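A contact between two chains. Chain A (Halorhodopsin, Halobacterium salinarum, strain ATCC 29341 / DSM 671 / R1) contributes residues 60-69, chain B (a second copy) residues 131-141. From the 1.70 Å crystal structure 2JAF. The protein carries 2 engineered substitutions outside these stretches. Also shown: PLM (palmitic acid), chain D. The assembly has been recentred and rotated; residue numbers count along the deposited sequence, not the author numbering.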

# COMPACT_ATOMS: atom_id res chain seq x y z
N ARG A 60 -0.91 23.11 -10.48
CA ARG A 60 0.31 22.35 -10.67
C ARG A 60 0.25 21.00 -9.96
O ARG A 60 0.78 20.00 -10.46
CB ARG A 60 1.51 23.15 -10.16
CG ARG A 60 2.85 22.48 -10.38
CD ARG A 60 3.95 23.25 -9.67
NE ARG A 60 5.26 22.65 -9.87
CZ ARG A 60 5.89 22.58 -11.04
NH1 ARG A 60 5.31 23.09 -12.13
NH2 ARG A 60 7.08 22.02 -11.12
N LEU A 61 -0.41 20.97 -8.81
CA LEU A 61 -0.54 19.75 -8.02
C LEU A 61 -1.39 18.70 -8.74
O LEU A 61 -1.04 17.51 -8.76
CB LEU A 61 -1.17 20.06 -6.67
CG LEU A 61 -1.41 18.88 -5.73
CD1 LEU A 61 -0.10 18.16 -5.44
CD2 LEU A 61 -2.04 19.39 -4.44
N ILE A 62 -2.50 19.13 -9.32
CA ILE A 62 -3.37 18.20 -10.05
C ILE A 62 -2.65 17.78 -11.32
O ILE A 62 -2.83 16.67 -11.81
CB ILE A 62 -4.72 18.86 -10.38
CG1 ILE A 62 -5.45 19.23 -9.09
CG2 ILE A 62 -5.58 17.91 -11.20
CD1 ILE A 62 -6.76 19.97 -9.30
N TRP A 63 -1.82 18.68 -11.85
CA TRP A 63 -1.05 18.39 -13.06
C TRP A 63 -0.11 17.21 -12.80
O TRP A 63 -0.00 16.31 -13.63
CB TRP A 63 -0.22 19.62 -13.45
CG TRP A 63 0.72 19.36 -14.59
CD1 TRP A 63 0.39 18.98 -15.86
CD2 TRP A 63 2.14 19.49 -14.57
NE1 TRP A 63 1.52 18.86 -16.63
CE2 TRP A 63 2.61 19.17 -15.87
CE3 TRP A 63 3.07 19.85 -13.59
CZ2 TRP A 63 3.97 19.20 -16.20
CZ3 TRP A 63 4.43 19.88 -13.92
CH2 TRP A 63 4.86 19.55 -15.22
N GLY A 64 0.55 17.22 -11.65
CA GLY A 64 1.47 16.15 -11.30
C GLY A 64 0.76 14.82 -11.11
O GLY A 64 1.22 13.78 -11.59
N ALA A 65 -0.35 14.85 -10.38
CA ALA A 65 -1.12 13.64 -10.14
C ALA A 65 -1.60 13.07 -11.47
O ALA A 65 -1.64 11.85 -11.66
CB ALA A 65 -2.32 13.96 -9.25
N THR A 66 -1.95 13.97 -12.38
CA THR A 66 -2.43 13.55 -13.70
C THR A 66 -1.31 12.96 -14.54
O THR A 66 -1.52 11.98 -15.26
CB THR A 66 -3.07 14.74 -14.45
OG1 THR A 66 -4.15 15.27 -13.66
CG2 THR A 66 -3.61 14.29 -15.79
N LEU A 67 -0.12 13.54 -14.45
CA LEU A 67 1.04 13.06 -15.20
C LEU A 67 1.37 11.61 -14.88
O LEU A 67 1.83 10.86 -15.74
CB LEU A 67 2.27 13.92 -14.89
CG LEU A 67 2.45 15.20 -15.70
CD1 LEU A 67 3.65 15.98 -15.17
CD2 LEU A 67 2.64 14.85 -17.17
N MET A 68 1.13 11.22 -13.64
CA MET A 68 1.44 9.86 -13.23
C MET A 68 0.48 8.79 -13.68
O MET A 68 0.81 7.61 -13.62
CB MET A 68 1.59 9.81 -11.73
CG MET A 68 2.90 10.40 -11.27
SD MET A 68 3.17 9.94 -9.60
CE MET A 68 2.32 11.28 -8.78
N ILE A 69 -0.72 9.18 -14.11
CA ILE A 69 -1.68 8.19 -14.57
C ILE A 69 -1.06 7.43 -15.74
O ILE A 69 -1.04 6.20 -15.73
CB ILE A 69 -3.02 8.86 -14.97
CG1 ILE A 69 -3.70 9.39 -13.71
CG2 ILE A 69 -3.91 7.86 -15.71
CD1 ILE A 69 -4.90 10.29 -13.96
N LEU B 131 -1.74 18.26 2.48
CA LEU B 131 -1.99 16.83 2.54
C LEU B 131 -2.05 16.25 1.13
O LEU B 131 -1.61 15.13 0.88
CB LEU B 131 -3.32 16.54 3.26
CG LEU B 131 -3.50 17.04 4.69
CD1 LEU B 131 -2.31 16.62 5.54
CD2 LEU B 131 -3.66 18.56 4.70
N GLY B 132 -2.61 17.03 0.20
CA GLY B 132 -2.72 16.59 -1.18
C GLY B 132 -1.36 16.39 -1.83
O GLY B 132 -1.15 15.44 -2.58
N SER B 133 -0.45 17.32 -1.55
CA SER B 133 0.90 17.24 -2.09
C SER B 133 1.60 16.02 -1.51
O SER B 133 2.24 15.25 -2.22
CB SER B 133 1.68 18.51 -1.74
OG SER B 133 2.97 18.50 -2.32
N LEU B 134 1.47 15.83 -0.20
CA LEU B 134 2.09 14.70 0.47
C LEU B 134 1.62 13.40 -0.17
O LEU B 134 2.41 12.50 -0.43
CB LEU B 134 1.74 14.71 1.96
CG LEU B 134 2.31 13.57 2.82
CD1 LEU B 134 3.83 13.65 2.84
CD2 LEU B 134 1.75 13.69 4.23
N PHE B 135 0.32 13.33 -0.43
CA PHE B 135 -0.31 12.17 -1.05
C PHE B 135 0.32 11.84 -2.40
O PHE B 135 0.71 10.69 -2.66
CB PHE B 135 -1.80 12.43 -1.26
CG PHE B 135 -2.70 11.74 -0.27
CD1 PHE B 135 -2.67 10.36 -0.13
CD2 PHE B 135 -3.61 12.47 0.49
CE1 PHE B 135 -3.54 9.71 0.75
CE2 PHE B 135 -4.48 11.84 1.37
CZ PHE B 135 -4.44 10.45 1.50
N THR B 136 0.41 12.84 -3.25
CA THR B 136 0.97 12.68 -4.59
C THR B 136 2.41 12.22 -4.55
O THR B 136 2.83 11.37 -5.34
CB THR B 136 0.88 13.99 -5.37
OG1 THR B 136 -0.46 14.49 -5.34
CG2 THR B 136 1.29 13.77 -6.82
N VAL B 137 3.17 12.78 -3.62
CA VAL B 137 4.58 12.45 -3.49
C VAL B 137 4.82 11.02 -3.03
O VAL B 137 5.71 10.34 -3.53
CB VAL B 137 5.29 13.45 -2.55
CG1 VAL B 137 6.73 13.04 -2.32
CG2 VAL B 137 5.23 14.84 -3.15
N ILE B 138 4.01 10.56 -2.08
CA ILE B 138 4.15 9.20 -1.58
C ILE B 138 3.80 8.19 -2.67
O ILE B 138 4.44 7.14 -2.80
CB ILE B 138 3.27 8.97 -0.33
CG1 ILE B 138 3.78 9.86 0.81
CG2 ILE B 138 3.29 7.50 0.08
CD1 ILE B 138 3.03 9.71 2.11
N ALA B 139 2.79 8.52 -3.47
CA ALA B 139 2.38 7.64 -4.55
C ALA B 139 3.50 7.55 -5.57
O ALA B 139 3.80 6.47 -6.07
CB ALA B 139 1.11 8.18 -5.20
N ALA B 140 4.11 8.69 -5.88
CA ALA B 140 5.20 8.72 -6.85
C ALA B 140 6.37 7.92 -6.31
O ALA B 140 7.06 7.21 -7.06
CB ALA B 140 5.63 10.17 -7.11
N ASP B 141 6.58 8.03 -5.01
CA ASP B 141 7.67 7.33 -4.36
C ASP B 141 7.44 5.83 -4.43
O ASP B 141 8.36 5.06 -4.71
CB ASP B 141 7.77 7.78 -2.90
CG ASP B 141 8.99 7.22 -2.20
OD1 ASP B 141 10.11 7.73 -2.43
OD2 ASP B 141 8.83 6.25 -1.44
C1 PLM D . 4.36 -3.22 -12.63
O1 PLM D . 5.33 -3.86 -13.07
O2 PLM D . 3.82 -2.30 -13.29
C2 PLM D . 3.84 -3.59 -11.26
C3 PLM D . 3.64 -2.44 -10.28
C4 PLM D . 3.09 -3.02 -8.98
C5 PLM D . 2.88 -1.91 -7.98
C6 PLM D . 1.47 -1.87 -7.44
C7 PLM D . 1.52 -0.92 -6.26
C8 PLM D . 0.17 -0.77 -5.59
C9 PLM D . 0.29 0.22 -4.44
CA PLM D . -1.03 0.38 -3.72
CB PLM D . -1.23 1.59 -2.81
CC PLM D . -1.16 2.97 -3.45
CD PLM D . -1.44 4.01 -2.39
CE PLM D . -1.41 5.42 -2.97
CF PLM D . -1.47 6.42 -1.83
CG PLM D . -1.45 7.84 -2.36

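Two helices from two copies of halorhodopsin run in the same general direction here, their N-to-C axes 23° apart and 10.1 Å from each other at closest approach. The contact is small, 295 Å² over both sides, and no hydrogen bond crosses it. Three side chains carry most of it: A:Met68, A:Leu61 and B:Thr136, each with its CA-to-CB bond directed toward the other helix. In the backbone register the nearest CA pairs are A:Leu61 with B:Ser133, A:Ala65 with B:Thr136 and A:Met68 with B:Ala140. The approach is tightest in the middle, where the CA atoms of A:Ala65 and B:Thr136 lie 6.0 Å apart.

B:Thr136 is the centre of the arrangement, touching A:Leu61, A:Gly64, A:Ala65 and A:Met68. Its rotamer (chi1 m) lets OG1 turn back along its own helix and donate a hydrogen bond to B:Gly132 O, 3.0 Å away. With the hydroxyl satisfied in this way, the residue can serve an apolar contact. The methyl CG2 lies 4.1 Å from A:Ala65 N and 4.4 Å from A:Ala65 CB, over a stretch of chain A where side chains are small or absent. A:Gly64 adds little covered area, and this contact does not demand a glycine there, since an ideal CB would lie 4.3 Å from B:Thr136 CG2, with room to spare.

A:Leu61 fills the N-terminal end of the contact. Its CD1 lies 3.6 Å from B:Ser133 CA and 3.7 Å from B:Thr136 OG1, while CD2 reaches to 4.0 Å from B:Gly132 C. The branched end thus packs directly on backbone, and B:Gly132 leaves room for it: an ideal CB there would sit a tight 3.4 Å from A:Leu61 CD2. The CA-to-CB bond of B:Ser133 is directed sideways, and its OG is hydrogen-bonded elsewhere in the structure.

One helical turn beyond A:Gly64, A:Met68 closes the other end. Its unbranched side chain brings CE to 3.3 Å from B:Thr136 CG2, a close methyl-to-methyl approach, and SD to 3.5 Å from B:Ala140 CB. The small alanine thus meets the sulfur at a point where the CA atoms of the pair are 7.5 Å apart, so the long methionine spans a wider gap than the one at the centre.

The rules to read from this contact are simple. Large side chains at the two ends of one helix's patch meet small residues on the other, and a threonine methyl fills the middle. The B:Thr136 hydroxyl is satisfied within its own helix and B:Ser133 OG elsewhere in the structure, so no hydrogen bond crosses between the two, leaving shape and van der Waals contact to join the helices.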